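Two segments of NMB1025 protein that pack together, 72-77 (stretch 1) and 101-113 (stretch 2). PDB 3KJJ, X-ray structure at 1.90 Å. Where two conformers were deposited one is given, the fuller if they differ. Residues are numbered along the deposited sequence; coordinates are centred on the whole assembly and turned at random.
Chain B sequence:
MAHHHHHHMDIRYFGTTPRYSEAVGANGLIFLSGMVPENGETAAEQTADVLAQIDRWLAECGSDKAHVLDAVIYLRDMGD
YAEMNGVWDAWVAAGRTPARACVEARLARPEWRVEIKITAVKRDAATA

Stretch 1, residues 72-77: VIYLRD
Stretch 2, residues 101-113: ACVEARLARPEWR

Residues 72-75 and 101-104 form neighbouring parallel strands, their axes 4.8 Å apart at closest and crossing at -22°, in the register Val72-Ala101, Ile73-Cys102, Tyr74-Val103 and Leu75-Glu104 (CA-CA 4.7 to 5.3 Å). All eight residues are extended, with phi from -92° to -137° and psi from 121° to 160°. The ladder runs Ile73 N to Ala101 O (2.9 Å), Val103 N to Ile73 O (3.0 Å), Leu75 N to Val103 O (3.0 Å) and Ala105 N to Leu75 O (2.8 Å), all close to straight. The same carbonyls also receive CA-H...O contacts, the shortest from Glu104 CA to Leu75 O (3.2 Å).

Side chains alternate between two faces. On the face of Val72, Tyr74, Ala101 and Val103, the Tyr74 ring (chi1 m, chi2 -76°) meets two methyls obliquely: its CD1 lies 3.6 Å from Val103 CG2 and 4.0 Å from Ala105 CB. Leu107 (m, t) reaches back to place CD2 3.9 Å from Tyr74 CB. Val72 is t, Val103 m; beside them the small Ala101 adds little bulk. On the other face, Cys102 (t) sets its SG between two branched neighbours, 4.1 Å from Ile73 CG2 and 3.9 Å from Leu75 CD1; Ile73 and Leu75 are both m, t. These apolar side chains are buried, where they are kept from solvent.

Beyond the strands, stretch 2 makes a type I turn from Arg109 to Trp112, closed by Trp112 N to Arg109 O (3.0 Å), and returns so that Arg113 O accepts from Arg76 N (3.2 Å). Arg76 turns out of the extended form (phi/psi -65/-34°), and its long side chain, t at chi1 to chi3 with chi4 76°, fills the hollow between the Arg106 side chain and the turn; it is covered more than any other residue, 194 Å². Its guanidinium lies flat on that of Arg106 (centres 4.0 Å apart, planes at 27°), a stack of like charges, while Pro110 O lies over the opposite face, 3.3 Å from Arg76 NE at an angle too poor for a hydrogen bond. Water 1 plugs the remaining gap: it accepts from Arg76 NH1 (2.8 Å) and Leu107 N (3.1 Å) and donates to Arg109 O (2.9 Å) and Trp112 O (2.7 Å).

Arg113 (m, t, p, chi4 95°) folds back to put NH1 3.5 Å from Asp77 CB; Asp77 OD1, 4.1 Å from Arg113 NH1, is beyond salt-bridge range. Water 2 accepts from Asp77 N (3.0 Å) and lies 2.8 Å from Arg113 O, to which it can donate.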

# COMPACT_ATOMS: atom_id res chain seq x y z
N VAL B 72 2.04 6.25 -2.72
CA VAL B 72 2.14 5.38 -3.88
C VAL B 72 1.48 6.13 -5.02
O VAL B 72 0.36 6.63 -4.88
CB VAL B 72 1.46 4.01 -3.67
CG1 VAL B 72 1.72 3.10 -4.88
CG2 VAL B 72 1.96 3.36 -2.41
N ILE B 73 2.22 6.24 -6.12
CA ILE B 73 1.78 6.98 -7.28
C ILE B 73 1.60 5.97 -8.39
O ILE B 73 2.52 5.24 -8.74
CB ILE B 73 2.81 8.04 -7.71
CG1 ILE B 73 3.05 9.05 -6.57
CG2 ILE B 73 2.35 8.78 -8.99
CD1 ILE B 73 4.35 9.85 -6.74
N TYR B 74 0.37 5.92 -8.89
CA TYR B 74 0.03 5.04 -9.98
C TYR B 74 -0.08 5.94 -11.20
O TYR B 74 -0.80 6.93 -11.18
CB TYR B 74 -1.30 4.34 -9.67
CG TYR B 74 -1.29 3.45 -8.45
CD1 TYR B 74 -0.69 2.19 -8.47
CD2 TYR B 74 -1.91 3.86 -7.26
CE1 TYR B 74 -0.69 1.37 -7.35
CE2 TYR B 74 -1.91 3.05 -6.14
CZ TYR B 74 -1.30 1.81 -6.19
OH TYR B 74 -1.30 1.01 -5.08
N LEU B 75 0.67 5.63 -12.25
CA LEU B 75 0.50 6.31 -13.53
C LEU B 75 -0.08 5.33 -14.53
O LEU B 75 0.29 4.16 -14.53
CB LEU B 75 1.83 6.85 -14.06
CG LEU B 75 2.52 7.96 -13.26
CD1 LEU B 75 3.96 8.13 -13.78
CD2 LEU B 75 1.75 9.28 -13.36
N ARG B 76 -0.97 5.83 -15.39
CA ARG B 76 -1.53 5.04 -16.48
C ARG B 76 -0.44 4.66 -17.48
O ARG B 76 -0.45 3.57 -18.06
CB ARG B 76 -2.64 5.83 -17.17
CG ARG B 76 -3.17 5.14 -18.43
CD ARG B 76 -4.16 5.98 -19.20
NE ARG B 76 -4.73 5.22 -20.31
CZ ARG B 76 -5.66 4.28 -20.19
NH1 ARG B 76 -6.15 3.97 -19.00
NH2 ARG B 76 -6.11 3.65 -21.27
N ASP B 77 0.51 5.58 -17.64
CA ASP B 77 1.54 5.48 -18.64
C ASP B 77 2.86 6.03 -18.06
O ASP B 77 2.99 7.23 -17.86
CB ASP B 77 1.10 6.27 -19.88
CG ASP B 77 2.01 6.06 -21.06
OD1 ASP B 77 1.52 5.93 -22.20
OD2 ASP B 77 3.24 6.03 -20.86
N ALA B 101 6.66 5.20 -3.83
CA ALA B 101 6.80 4.20 -4.88
C ALA B 101 6.00 4.67 -6.08
O ALA B 101 4.95 5.30 -5.94
CB ALA B 101 6.35 2.83 -4.40
N CYS B 102 6.50 4.40 -7.28
CA CYS B 102 5.78 4.81 -8.48
C CYS B 102 5.73 3.64 -9.43
O CYS B 102 6.77 3.12 -9.81
CB CYS B 102 6.40 6.04 -9.14
SG CYS B 102 5.42 6.64 -10.54
N VAL B 103 4.51 3.22 -9.77
CA VAL B 103 4.32 2.05 -10.64
C VAL B 103 3.29 2.36 -11.73
O VAL B 103 2.50 3.29 -11.62
CB VAL B 103 3.94 0.74 -9.86
CG1 VAL B 103 4.95 0.46 -8.73
CG2 VAL B 103 2.52 0.79 -9.30
N GLU B 104 3.33 1.58 -12.80
CA GLU B 104 2.39 1.77 -13.89
C GLU B 104 1.18 0.89 -13.67
O GLU B 104 1.30 -0.33 -13.56
CB GLU B 104 3.05 1.44 -15.23
CG GLU B 104 2.37 2.15 -16.40
CD GLU B 104 2.87 1.65 -17.74
OE1 GLU B 104 3.43 2.45 -18.51
OE2 GLU B 104 2.70 0.45 -18.01
N ALA B 105 0.01 1.52 -13.61
CA ALA B 105 -1.26 0.80 -13.47
C ALA B 105 -2.38 1.63 -14.05
O ALA B 105 -2.47 2.83 -13.79
CB ALA B 105 -1.54 0.50 -12.00
N ARG B 106 -3.25 0.99 -14.84
CA ARG B 106 -4.40 1.69 -15.42
C ARG B 106 -5.46 1.98 -14.36
O ARG B 106 -5.72 1.16 -13.48
CB ARG B 106 -4.99 0.88 -16.58
CG ARG B 106 -4.04 0.75 -17.75
CD ARG B 106 -4.76 0.30 -19.00
NE ARG B 106 -4.06 0.73 -20.20
CZ ARG B 106 -4.56 0.68 -21.43
NH1 ARG B 106 -5.79 0.22 -21.64
NH2 ARG B 106 -3.84 1.11 -22.45
N LEU B 107 -6.09 3.15 -14.46
CA LEU B 107 -7.05 3.61 -13.44
C LEU B 107 -8.51 3.44 -13.88
O LEU B 107 -8.77 3.01 -15.02
CB LEU B 107 -6.73 5.06 -13.04
CG LEU B 107 -5.23 5.26 -12.81
CD1 LEU B 107 -4.88 6.74 -12.77
CD2 LEU B 107 -4.76 4.54 -11.55
N ALA B 108 -9.45 3.77 -12.99
CA ALA B 108 -10.88 3.49 -13.22
C ALA B 108 -11.47 4.20 -14.43
O ALA B 108 -12.48 3.76 -14.98
CB ALA B 108 -11.70 3.76 -11.98
N ARG B 109 -10.86 5.31 -14.84
CA ARG B 109 -11.25 5.93 -16.10
C ARG B 109 -10.04 6.11 -17.00
O ARG B 109 -8.98 6.52 -16.53
CB ARG B 109 -11.97 7.26 -15.86
CG ARG B 109 -13.23 7.07 -15.03
CD ARG B 109 -14.40 7.85 -15.57
NE ARG B 109 -14.47 9.19 -15.01
CZ ARG B 109 -15.06 9.49 -13.86
NH1 ARG B 109 -15.63 8.54 -13.12
NH2 ARG B 109 -15.07 10.75 -13.43
N PRO B 110 -10.21 5.82 -18.31
CA PRO B 110 -9.11 5.90 -19.27
C PRO B 110 -8.39 7.25 -19.30
O PRO B 110 -7.19 7.29 -19.52
CB PRO B 110 -9.79 5.61 -20.62
CG PRO B 110 -11.26 5.80 -20.38
CD PRO B 110 -11.47 5.42 -18.95
N GLU B 111 -9.12 8.35 -19.07
CA GLU B 111 -8.53 9.68 -19.11
C GLU B 111 -7.75 10.09 -17.85
O GLU B 111 -7.07 11.11 -17.86
CB GLU B 111 -9.56 10.76 -19.50
CG GLU B 111 -10.93 10.63 -18.85
CD GLU B 111 -11.84 9.61 -19.54
OE1 GLU B 111 -12.29 8.68 -18.85
OE2 GLU B 111 -12.10 9.73 -20.76
N TRP B 112 -7.86 9.30 -16.78
CA TRP B 112 -7.04 9.53 -15.58
C TRP B 112 -5.62 9.03 -15.80
O TRP B 112 -5.41 7.85 -16.09
CB TRP B 112 -7.63 8.84 -14.35
CG TRP B 112 -8.98 9.32 -13.90
CD1 TRP B 112 -9.63 10.47 -14.27
CD2 TRP B 112 -9.83 8.66 -12.95
NE1 TRP B 112 -10.84 10.55 -13.62
CE2 TRP B 112 -10.98 9.46 -12.80
CE3 TRP B 112 -9.73 7.47 -12.21
CZ2 TRP B 112 -12.03 9.11 -11.95
CZ3 TRP B 112 -10.77 7.12 -11.36
CH2 TRP B 112 -11.91 7.94 -11.23
N ARG B 113 -4.66 9.92 -15.64
CA ARG B 113 -3.26 9.61 -15.91
C ARG B 113 -2.46 9.39 -14.63
O ARG B 113 -1.32 8.91 -14.67
CB ARG B 113 -2.63 10.73 -16.76
CG ARG B 113 -3.48 11.12 -17.96
CD ARG B 113 -2.63 11.62 -19.10
NE ARG B 113 -1.70 10.59 -19.55
CZ ARG B 113 -1.93 9.76 -20.57
NH1 ARG B 113 -1.01 8.87 -20.91
NH2 ARG B 113 -3.07 9.84 -21.24
O HOH W 1 -6.27 5.36 -16.58
O HOH W 2 -0.08 8.44 -17.16